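Local coordinates for protein ethanolamine kinase Pv091845 (Plasmodium vivax, PDB 2QG7) that probably phosphorylates ethanolamine, the first step of phosphatidylethanolamine synthesis from ethanolamine, at residues L72-V77 with M95-K100; I138-P143 with F174-I179; T239-F244 with S275-E280. All coordinates share one frame; numbering follows the deposited sequence.

Contact 1. Residues L72-V77 with M95-K100; sequences LLKKYV and MLHYGK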
loop_
_atom_site.group_PDB
_atom_site.type_symbol
_atom_site.label_atom_id
_atom_site.label_comp_id
_atom_site.label_asym_id
_atom_site.label_seq_id
_atom_site.Cartn_x
_atom_site.Cartn_y
_atom_site.Cartn_z
ATOM N N LEU D 72 2.017 6.751 -42.566
ATOM C CA LEU D 72 1.300 7.096 -41.317
ATOM C C LEU D 72 1.706 6.198 -40.154
ATOM O O LEU D 72 1.721 6.642 -39.011
ATOM C CB LEU D 72 -0.238 7.082 -41.494
ATOM C CG LEU D 72 -0.899 8.123 -42.428
ATOM C CD1 LEU D 72 -2.398 7.828 -42.655
ATOM C CD2 LEU D 72 -0.642 9.564 -41.952
ATOM N N LEU D 73 2.038 4.944 -40.459
ATOM C CA LEU D 73 2.530 3.987 -39.459
ATOM C C LEU D 73 3.916 4.341 -38.972
ATOM O O LEU D 73 4.254 4.071 -37.822
ATOM C CB LEU D 73 2.538 2.557 -40.002
ATOM C CG LEU D 73 1.190 1.840 -40.070
ATOM C CD1 LEU D 73 1.309 0.583 -40.934
ATOM C CD2 LEU D 73 0.683 1.503 -38.710
ATOM N N LYS D 74 4.710 4.927 -39.866
ATOM C CA LYS D 74 6.086 5.343 -39.580
ATOM C C LYS D 74 6.119 6.684 -38.858
ATOM O O LYS D 74 7.026 6.943 -38.068
ATOM C CB LYS D 74 6.892 5.457 -40.879
ATOM C CG LYS D 74 7.004 4.166 -41.672
ATOM C CD LYS D 74 8.149 3.274 -41.142
ATOM C CE LYS D 74 7.923 1.829 -41.715
ATOM N NZ LYS D 74 9.030 0.965 -41.161
ATOM N N LYS D 75 5.131 7.533 -39.128
ATOM C CA LYS D 75 5.077 8.841 -38.483
ATOM C C LYS D 75 4.518 8.821 -37.057
ATOM O O LYS D 75 4.916 9.650 -36.241
ATOM C CB LYS D 75 4.330 9.862 -39.356
ATOM C CG LYS D 75 4.400 11.341 -38.817
ATOM C CD LYS D 75 4.206 12.357 -39.944
ATOM C CE LYS D 75 2.745 12.679 -40.161
ATOM N NZ LYS D 75 2.592 13.812 -41.135
ATOM N N TYR D 76 3.604 7.887 -36.764
ATOM C CA TYR D 76 2.909 7.848 -35.461
ATOM C C TYR D 76 3.186 6.562 -34.715
ATOM O O TYR D 76 2.428 5.598 -34.795
ATOM C CB TYR D 76 1.395 8.091 -35.624
ATOM C CG TYR D 76 1.101 9.451 -36.227
ATOM C CD1 TYR D 76 0.814 9.575 -37.576
ATOM C CD2 TYR D 76 1.163 10.615 -35.450
ATOM C CE1 TYR D 76 0.578 10.814 -38.146
ATOM C CE2 TYR D 76 0.924 11.872 -36.010
ATOM C CZ TYR D 76 0.634 11.961 -37.364
ATOM O OH TYR D 76 0.402 13.188 -37.955
ATOM N N VAL D 77 4.277 6.571 -33.959
ATOM C CA VAL D 77 4.850 5.346 -33.391
ATOM C C VAL D 77 4.777 5.348 -31.869
ATOM O O VAL D 77 5.316 4.450 -31.218
ATOM C CB VAL D 77 6.331 5.138 -33.871
ATOM C CG1 VAL D 77 6.368 4.768 -35.343
ATOM C CG2 VAL D 77 7.169 6.409 -33.662
ATOM N N MET D 95 -2.440 -4.056 -40.237
ATOM C CA MET D 95 -2.856 -5.203 -41.043
ATOM C C MET D 95 -2.695 -4.998 -42.557
ATOM O O MET D 95 -2.528 -5.955 -43.323
ATOM C CB MET D 95 -4.315 -5.598 -40.713
ATOM C CG MET D 95 -4.530 -6.175 -39.277
ATOM S SD MET D 95 -3.334 -7.431 -38.696
ATOM C CE MET D 95 -3.502 -8.808 -39.914
ATOM N N LEU D 96 -2.780 -3.752 -42.993
ATOM C CA LEU D 96 -2.707 -3.456 -44.412
ATOM C C LEU D 96 -1.263 -3.484 -44.929
ATOM O O LEU D 96 -1.009 -3.981 -46.031
ATOM C CB LEU D 96 -3.388 -2.106 -44.717
ATOM C CG LEU D 96 -3.422 -1.525 -46.146
ATOM C CD1 LEU D 96 -4.259 -2.370 -47.135
ATOM C CD2 LEU D 96 -3.931 -0.104 -46.084
ATOM N N HIS D 97 -0.333 -2.945 -44.139
ATOM C CA HIS D 97 1.065 -2.828 -44.534
ATOM C C HIS D 97 1.890 -3.981 -43.960
ATOM O O HIS D 97 2.461 -4.788 -44.709
ATOM C CB HIS D 97 1.634 -1.465 -44.092
ATOM C CG HIS D 97 3.089 -1.282 -44.407
ATOM N ND1 HIS D 97 4.007 -0.844 -43.470
ATOM C CD2 HIS D 97 3.791 -1.497 -45.550
ATOM C CE1 HIS D 97 5.210 -0.791 -44.019
ATOM N NE2 HIS D 97 5.106 -1.180 -45.281
ATOM N N TYR D 98 1.946 -4.059 -42.631
ATOM C CA TYR D 98 2.784 -5.052 -41.947
ATOM C C TYR D 98 2.280 -6.498 -42.135
ATOM O O TYR D 98 3.064 -7.406 -42.446
ATOM C CB TYR D 98 2.938 -4.686 -40.457
ATOM C CG TYR D 98 3.802 -3.475 -40.213
ATOM C CD1 TYR D 98 3.341 -2.411 -39.424
ATOM C CD2 TYR D 98 5.104 -3.386 -40.766
ATOM C CE1 TYR D 98 4.143 -1.273 -39.188
ATOM C CE2 TYR D 98 5.923 -2.253 -40.535
ATOM C CZ TYR D 98 5.432 -1.195 -39.750
ATOM O OH TYR D 98 6.226 -0.078 -39.514
ATOM N N GLY D 99 0.968 -6.675 -41.958
ATOM C CA GLY D 99 0.311 -7.958 -42.083
ATOM C C GLY D 99 -0.364 -8.140 -43.424
ATOM O O GLY D 99 -1.489 -8.628 -43.497
ATOM N N LYS D 100 0.342 -7.762 -44.485
ATOM C CA LYS D 100 -0.184 -7.804 -45.854
ATOM C C LYS D 100 -0.313 -9.233 -46.380
ATOM O O LYS D 100 -1.264 -9.547 -47.102
ATOM C CB LYS D 100 0.689 -6.961 -46.789
ATOM C CG LYS D 100 2.172 -7.265 -46.670
ATOM C CD LYS D 100 2.970 -6.610 -47.774
ATOM C CE LYS D 100 4.396 -7.207 -47.837
ATOM N NZ LYS D 100 5.252 -6.513 -48.868
#

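Contact 2. Residues I138-P143 with F174-I179; sequences IRLYGP and FTNGRI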
loop_
_atom_site.group_PDB
_atom_site.type_symbol
_atom_site.label_atom_id
_atom_site.label_comp_id
_atom_site.label_asym_id
_atom_site.label_seq_id
_atom_site.Cartn_x
_atom_site.Cartn_y
_atom_site.Cartn_z
ATOM N N ILE D 138 -2.529 -8.001 -32.299
ATOM C CA ILE D 138 -1.597 -6.907 -32.460
ATOM C C ILE D 138 -1.123 -6.466 -31.087
ATOM O O ILE D 138 -1.929 -6.224 -30.183
ATOM C CB ILE D 138 -2.178 -5.714 -33.254
ATOM C CG1 ILE D 138 -2.634 -6.163 -34.643
ATOM C CG2 ILE D 138 -1.143 -4.596 -33.378
ATOM C CD1 ILE D 138 -3.314 -5.068 -35.442
ATOM N N ARG D 139 0.197 -6.387 -30.949
ATOM C CA ARG D 139 0.801 -5.923 -29.731
ATOM C C ARG D 139 1.556 -4.641 -30.027
ATOM O O ARG D 139 2.471 -4.606 -30.864
ATOM C CB ARG D 139 1.732 -6.995 -29.151
ATOM C CG ARG D 139 2.250 -6.683 -27.761
ATOM C CD ARG D 139 3.359 -7.632 -27.373
ATOM N NE ARG D 139 2.879 -9.001 -27.186
ATOM C CZ ARG D 139 2.282 -9.461 -26.082
ATOM N NH1 ARG D 139 1.889 -10.730 -26.038
ATOM N NH2 ARG D 139 2.067 -8.670 -25.022
ATOM N N LEU D 140 1.143 -3.584 -29.336
ATOM C CA LEU D 140 1.727 -2.262 -29.494
ATOM C C LEU D 140 2.456 -1.924 -28.213
ATOM O O LEU D 140 1.871 -1.952 -27.124
ATOM C CB LEU D 140 0.639 -1.225 -29.804
ATOM C CG LEU D 140 -0.165 -1.405 -31.103
ATOM C CD1 LEU D 140 -1.279 -0.402 -31.159
ATOM C CD2 LEU D 140 0.710 -1.229 -32.338
ATOM N N TYR D 141 3.744 -1.627 -28.347
ATOM C CA TYR D 141 4.599 -1.345 -27.192
ATOM C C TYR D 141 4.336 0.043 -26.604
ATOM O O TYR D 141 3.943 0.964 -27.333
ATOM C CB TYR D 141 6.087 -1.477 -27.560
ATOM C CG TYR D 141 6.481 -2.698 -28.382
ATOM C CD1 TYR D 141 5.868 -3.948 -28.173
ATOM C CD2 TYR D 141 7.503 -2.602 -29.348
ATOM C CE1 TYR D 141 6.238 -5.051 -28.920
ATOM C CE2 TYR D 141 7.886 -3.705 -30.097
ATOM C CZ TYR D 141 7.249 -4.932 -29.872
ATOM O OH TYR D 141 7.621 -6.037 -30.609
ATOM N N GLY D 142 4.562 0.184 -25.286
ATOM C CA GLY D 142 4.515 1.502 -24.627
ATOM C C GLY D 142 5.750 2.374 -24.890
ATOM O O GLY D 142 6.572 2.063 -25.767
ATOM N N PRO D 143 5.881 3.500 -24.156
ATOM C CA PRO D 143 7.096 4.353 -24.207
ATOM C C PRO D 143 8.218 3.856 -23.263
ATOM O O PRO D 143 9.092 4.629 -22.850
ATOM C CB PRO D 143 6.579 5.736 -23.754
ATOM C CG PRO D 143 5.073 5.538 -23.445
ATOM C CD PRO D 143 4.859 4.067 -23.260
ATOM N N PHE D 174 7.890 -4.898 -35.956
ATOM C CA PHE D 174 8.139 -3.502 -36.343
ATOM C C PHE D 174 8.524 -2.658 -35.139
ATOM O O PHE D 174 8.323 -3.073 -33.984
ATOM C CB PHE D 174 6.960 -2.880 -37.128
ATOM C CG PHE D 174 5.576 -3.217 -36.584
ATOM C CD1 PHE D 174 4.916 -2.338 -35.729
ATOM C CD2 PHE D 174 4.932 -4.395 -36.949
ATOM C CE1 PHE D 174 3.656 -2.628 -35.238
ATOM C CE2 PHE D 174 3.655 -4.690 -36.466
ATOM C CZ PHE D 174 3.020 -3.804 -35.608
ATOM N N THR D 175 9.078 -1.471 -35.398
ATOM C CA THR D 175 9.779 -0.730 -34.320
ATOM C C THR D 175 8.911 -0.366 -33.129
ATOM O O THR D 175 9.436 0.027 -32.063
ATOM C CB THR D 175 10.520 0.549 -34.814
ATOM O OG1 THR D 175 9.586 1.419 -35.485
ATOM C CG2 THR D 175 11.670 0.165 -35.762
ATOM N N ASN D 176 7.591 -0.512 -33.292
ATOM C CA ASN D 176 6.663 -0.060 -32.259
ATOM C C ASN D 176 5.618 -1.128 -31.873
ATOM O O ASN D 176 4.724 -0.899 -31.048
ATOM C CB ASN D 176 6.065 1.310 -32.649
ATOM C CG ASN D 176 5.024 1.211 -33.763
ATOM O OD1 ASN D 176 3.846 1.373 -33.509
ATOM N ND2 ASN D 176 5.453 0.927 -34.981
ATOM N N GLY D 177 5.770 -2.320 -32.437
ATOM C CA GLY D 177 4.885 -3.406 -32.075
ATOM C C GLY D 177 5.124 -4.628 -32.892
ATOM O O GLY D 177 6.140 -4.730 -33.589
ATOM N N ARG D 178 4.181 -5.563 -32.822
ATOM C CA ARG D 178 4.267 -6.796 -33.613
ATOM C C ARG D 178 2.905 -7.408 -33.923
ATOM O O ARG D 178 1.887 -7.061 -33.291
ATOM C CB ARG D 178 5.120 -7.845 -32.879
ATOM C CG ARG D 178 4.420 -8.445 -31.654
ATOM C CD ARG D 178 5.186 -9.602 -31.094
ATOM N NE ARG D 178 6.277 -9.155 -30.258
ATOM C CZ ARG D 178 6.435 -9.487 -28.977
ATOM N NH1 ARG D 178 7.489 -9.012 -28.321
ATOM N NH2 ARG D 178 5.563 -10.287 -28.356
ATOM N N ILE D 179 2.901 -8.339 -34.879
ATOM C CA ILE D 179 1.712 -9.137 -35.182
ATOM C C ILE D 179 1.990 -10.602 -34.841
ATOM O O ILE D 179 2.909 -11.232 -35.390
ATOM C CB ILE D 179 1.226 -9.028 -36.672
ATOM C CG1 ILE D 179 1.150 -7.563 -37.131
ATOM C CG2 ILE D 179 -0.140 -9.703 -36.820
ATOM C CD1 ILE D 179 1.011 -7.379 -38.667
#

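Contact 3. Residues T239-F244 with S275-E280; sequences TIWKYF and SIVEVE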
loop_
_atom_site.group_PDB
_atom_site.type_symbol
_atom_site.label_atom_id
_atom_site.label_comp_id
_atom_site.label_asym_id
_atom_site.label_seq_id
_atom_site.Cartn_x
_atom_site.Cartn_y
_atom_site.Cartn_z
ATOM N N THR D 239 20.710 -6.875 -14.523
ATOM C CA THR D 239 19.425 -6.183 -14.659
ATOM C C THR D 239 19.114 -5.389 -13.391
ATOM O O THR D 239 18.743 -4.218 -13.479
ATOM C CB THR D 239 18.270 -7.158 -14.968
ATOM O OG1 THR D 239 18.568 -7.855 -16.173
ATOM C CG2 THR D 239 16.968 -6.437 -15.175
ATOM N N ILE D 240 19.294 -6.023 -12.229
ATOM C CA ILE D 240 19.113 -5.344 -10.941
ATOM C C ILE D 240 20.033 -4.130 -10.790
ATOM O O ILE D 240 19.585 -3.065 -10.392
ATOM C CB ILE D 240 19.260 -6.310 -9.728
ATOM C CG1 ILE D 240 18.216 -7.412 -9.803
ATOM C CG2 ILE D 240 19.097 -5.552 -8.405
ATOM C CD1 ILE D 240 18.322 -8.400 -8.663
ATOM N N TRP D 241 21.312 -4.297 -11.104
ATOM C CA TRP D 241 22.265 -3.171 -11.098
ATOM C C TRP D 241 21.961 -2.124 -12.143
ATOM O O TRP D 241 22.245 -0.948 -11.926
ATOM C CB TRP D 241 23.726 -3.638 -11.232
ATOM C CG TRP D 241 24.239 -4.294 -9.975
ATOM C CD1 TRP D 241 24.553 -5.612 -9.807
ATOM C CD2 TRP D 241 24.480 -3.665 -8.712
ATOM N NE1 TRP D 241 24.975 -5.847 -8.521
ATOM C CE2 TRP D 241 24.931 -4.672 -7.822
ATOM C CE3 TRP D 241 24.337 -2.354 -8.232
ATOM C CZ2 TRP D 241 25.264 -4.397 -6.470
ATOM C CZ3 TRP D 241 24.663 -2.091 -6.891
ATOM C CH2 TRP D 241 25.121 -3.106 -6.030
ATOM N N LYS D 242 21.372 -2.528 -13.270
ATOM C CA LYS D 242 21.000 -1.560 -14.298
ATOM C C LYS D 242 19.917 -0.630 -13.741
ATOM O O LYS D 242 19.968 0.571 -13.933
ATOM C CB LYS D 242 20.498 -2.301 -15.528
ATOM C CG LYS D 242 20.194 -1.451 -16.803
ATOM C CD LYS D 242 18.994 -2.184 -17.596
ATOM C CE LYS D 242 18.651 -1.383 -18.915
ATOM N NZ LYS D 242 17.547 -2.068 -19.731
ATOM N N TYR D 243 18.925 -1.201 -13.067
ATOM C CA TYR D 243 17.856 -0.409 -12.472
ATOM C C TYR D 243 18.403 0.547 -11.378
ATOM O O TYR D 243 18.008 1.703 -11.307
ATOM C CB TYR D 243 16.769 -1.308 -11.878
ATOM C CG TYR D 243 16.009 -2.218 -12.810
ATOM C CD1 TYR D 243 15.850 -1.919 -14.174
ATOM C CD2 TYR D 243 15.416 -3.371 -12.321
ATOM C CE1 TYR D 243 15.117 -2.777 -15.034
ATOM C CE2 TYR D 243 14.688 -4.215 -13.143
ATOM C CZ TYR D 243 14.527 -3.912 -14.497
ATOM O OH TYR D 243 13.798 -4.772 -15.305
ATOM N N PHE D 244 19.330 0.042 -10.562
ATOM C CA PHE D 244 19.924 0.782 -9.493
ATOM C C PHE D 244 20.618 2.010 -10.051
ATOM O O PHE D 244 20.365 3.130 -9.585
ATOM C CB PHE D 244 20.911 -0.087 -8.730
ATOM C CG PHE D 244 21.608 0.635 -7.598
ATOM C CD1 PHE D 244 21.037 0.664 -6.312
ATOM C CD2 PHE D 244 22.829 1.302 -7.815
ATOM C CE1 PHE D 244 21.682 1.359 -5.276
ATOM C CE2 PHE D 244 23.468 1.986 -6.789
ATOM C CZ PHE D 244 22.906 2.023 -5.532
ATOM N N SER D 275 22.595 -3.607 0.308
ATOM C CA SER D 275 21.555 -4.615 0.395
ATOM C C SER D 275 21.503 -5.494 -0.844
ATOM O O SER D 275 21.243 -6.681 -0.743
ATOM C CB SER D 275 20.205 -3.934 0.566
ATOM O OG SER D 275 20.050 -3.523 1.920
ATOM N N ILE D 276 21.728 -4.901 -2.007
ATOM C CA ILE D 276 21.788 -5.657 -3.262
ATOM C C ILE D 276 23.029 -6.574 -3.322
ATOM O O ILE D 276 22.933 -7.742 -3.739
ATOM C CB ILE D 276 21.735 -4.741 -4.493
ATOM C CG1 ILE D 276 20.413 -3.971 -4.524
ATOM C CG2 ILE D 276 21.945 -5.571 -5.773
ATOM C CD1 ILE D 276 20.390 -2.877 -5.536
ATOM N N VAL D 277 24.170 -6.034 -2.892
ATOM C CA VAL D 277 25.389 -6.800 -2.685
ATOM C C VAL D 277 25.143 -7.963 -1.707
ATOM O O VAL D 277 25.542 -9.096 -1.973
ATOM C CB VAL D 277 26.561 -5.887 -2.197
ATOM C CG1 VAL D 277 27.719 -6.715 -1.703
ATOM C CG2 VAL D 277 27.033 -4.984 -3.294
ATOM N N GLU D 278 24.480 -7.690 -0.593
ATOM C CA GLU D 278 24.136 -8.742 0.370
ATOM C C GLU D 278 23.202 -9.839 -0.187
ATOM O O GLU D 278 23.348 -11.021 0.162
ATOM C CB GLU D 278 23.483 -8.123 1.609
ATOM C CG GLU D 278 23.367 -9.063 2.787
ATOM C CD GLU D 278 22.790 -8.410 4.045
ATOM O OE1 GLU D 278 22.135 -7.341 3.942
ATOM O OE2 GLU D 278 22.962 -8.984 5.158
ATOM N N VAL D 279 22.219 -9.435 -1.003
ATOM C CA VAL D 279 21.253 -10.369 -1.566
ATOM C C VAL D 279 21.917 -11.209 -2.658
ATOM O O VAL D 279 21.797 -12.443 -2.625
ATOM C CB VAL D 279 19.929 -9.665 -2.043
ATOM C CG1 VAL D 279 19.039 -10.623 -2.752
ATOM C CG2 VAL D 279 19.165 -9.165 -0.838
ATOM N N GLU D 280 22.651 -10.531 -3.555
ATOM C CA GLU D 280 23.466 -11.167 -4.601
ATOM C C GLU D 280 24.352 -12.265 -4.073
ATOM O O GLU D 280 24.365 -13.366 -4.629
ATOM C CB GLU D 280 24.340 -10.148 -5.318
ATOM C CG GLU D 280 24.918 -10.646 -6.608
ATOM C CD GLU D 280 25.502 -9.524 -7.441
ATOM O OE1 GLU D 280 25.276 -8.346 -7.079
ATOM O OE2 GLU D 280 26.207 -9.800 -8.450
#

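Contact 1. Residues L72-V77 with M95-K100
Two helices that precede the N-terminal sheet of this kinase-like chain, 65-75 and 84-98, meet here near their C-terminal parts. Leu73, its CG anti to the carbonyl carbon, sends CD1 to His97 CB at 3.8 Å and, tip to tip, to Tyr98 CE1 at 3.8 Å. Leucine suits this place, being apolar and long enough to put CD1 between His97 CB and the Tyr98 ring. Beside it, Lys74, the next residue of the helix, bends at chi2 (-83°), and its end swings in obliquely to the phenol. Its CE packs at 3.4 Å from Tyr98 OH, while a weak hydrogen bond of 3.4 Å runs from Lys74 NZ to Tyr98 OH. The long lysine can thus pack with its methylenes and still carry its charge to the protein surface. Lys74 NZ lies 5.8 Å from His97 ND1, a separation that would mildly disfavour a protonated imidazole. His97, the sequence neighbour of Tyr98, lays ND1 over one face of the Tyr98 ring, toward the rim, and Tyr98 also stacks on Phe174 of the sheet. The arrangement is a helix-helix contact with one apolar methyl contact next to a weak polar one, laid against the kinase-like N-terminal lobe.

Contact 2. Residues I138-P143 with F174-I179
The carbonyl oxygen of Asn176 is gripped by two donors, the backbone N of Tyr141 and the side-chain ND2 of Asn79. The first bond, Tyr141 N to Asn176 O, is 3.0 Å long, and its donor stands above the carbonyl plane. Beyond it, Arg139 and Arg178 form an antiparallel hydrogen-bonded pair. The bond from Arg139 N to Arg178 O (3.0 Å) is almost straight (175°), and Arg178 N returns to Arg139 O at 2.8 Å. A type I turn joins strands 170-174 and 177-181 as a tight beta hairpin, closed by Phe174 N to Gly177 O (2.9 Å) and Gly177 N to Phe174 O (3.1 Å).

Glycine suits position 177 because a CB, pointing to the face of Ile138 and Leu140, would clash with Arg139 O and crowd Leu140 CD2. The bare CA also permits a CH-pi contact, 3.6 Å from Gly177 CA to the Tyr141 ring centroid, 12° off the normal. At the ring's far end Tyr141 OH accepts a weak bond from Arg178 NE (3.4 Å), the guanidinium plane crossing the ring steeply at 69°.

Arg139 and Arg178 run side by side in the same direction, with Arg139 CD over one face of the Arg178 guanidinium, offset toward its rim. Arg139 NE and Arg178 NH2 are two donors 3.2 Å apart, a like-charge approach probably eased by Glu180, which forms salt bridges with both arginines. Arg178 NH1 also pairs with Glu154 of helix 151-163. On the other face of the sheet, Ile138 and Leu140 pack against helix 84-98, while strands 122-128 and 170-174 flank the pair.

Contact 3. Residues T239-F244 with S275-E280
Trp241 NE1 donates to Glu280 OE1 at 2.9 Å, with an angle of 160° at the hydrogen. The carboxylate oxygen sits at the indole edge, close to the ring plane, and offers its syn lone pair, while the carboxylate plane is turned 52° from the ring. Glu280 reaches this point with CG anti to the backbone N and an extended chain. Over one face of the same indole lies Ile276 CG2, whose distance to the centroid of the Trp241 six-membered ring is 3.9 Å, a CH-pi contact. Val277 CG2 touches the ring at its edge, 3.7 Å from Trp241 CZ2.

The CG2 methyl of Ile276 over the indole also meets Ile240 CG2, at 3.9 Å. The CG1-CD1 arm of Ile276 reaches Phe244 CD1, 3.7 Å from Ile276 CD1. Beta-branching suits this place because it lets CG2 lie between the indole and Ile240 while the longer arm goes on to Phe244.

The helix segments run nearly antiparallel (176°), with their axes 11.5 Å apart, a wide separation that large side chains such as Trp241 and Phe244 help to fill. Further out, helix 413-430 packs on Ile240 and Tyr243, Phe269 meets the Phe244 ring, and Lys284 pairs with Glu280 OE2. The lysine and the indole N-H would both favour an ionised Glu280, so one carboxylate joins the helices through a directional bond beside the apolar packing of Ile240, Phe244, Ile276 and Val277.

How the contacts relate
The contacts follow one another in series along the chain. Contacts 1 and 2 are neighbours, their centres about 11 Å apart, and they touch: Val77 O lies against Asn176 CB, and Ile179 CD1 packs on Gly99 N and Tyr98 CB. Helix 84-98 thus backs the five-stranded antiparallel sheet whose third strand is 136-141, one layered unit of helix on sheet, consistent with the N-terminal lobe of a kinase-like fold. Contact 3 belongs to the helical packing that follows, across the chain's centre, with its centre about 29 Å from that of contact 2 and about 39 Å from that of contact 1. Contacts 2 and 3 do not touch (nearest atoms about 11 Å apart), yet all four of their segments lie within the choline/ethanolamine kinase family region.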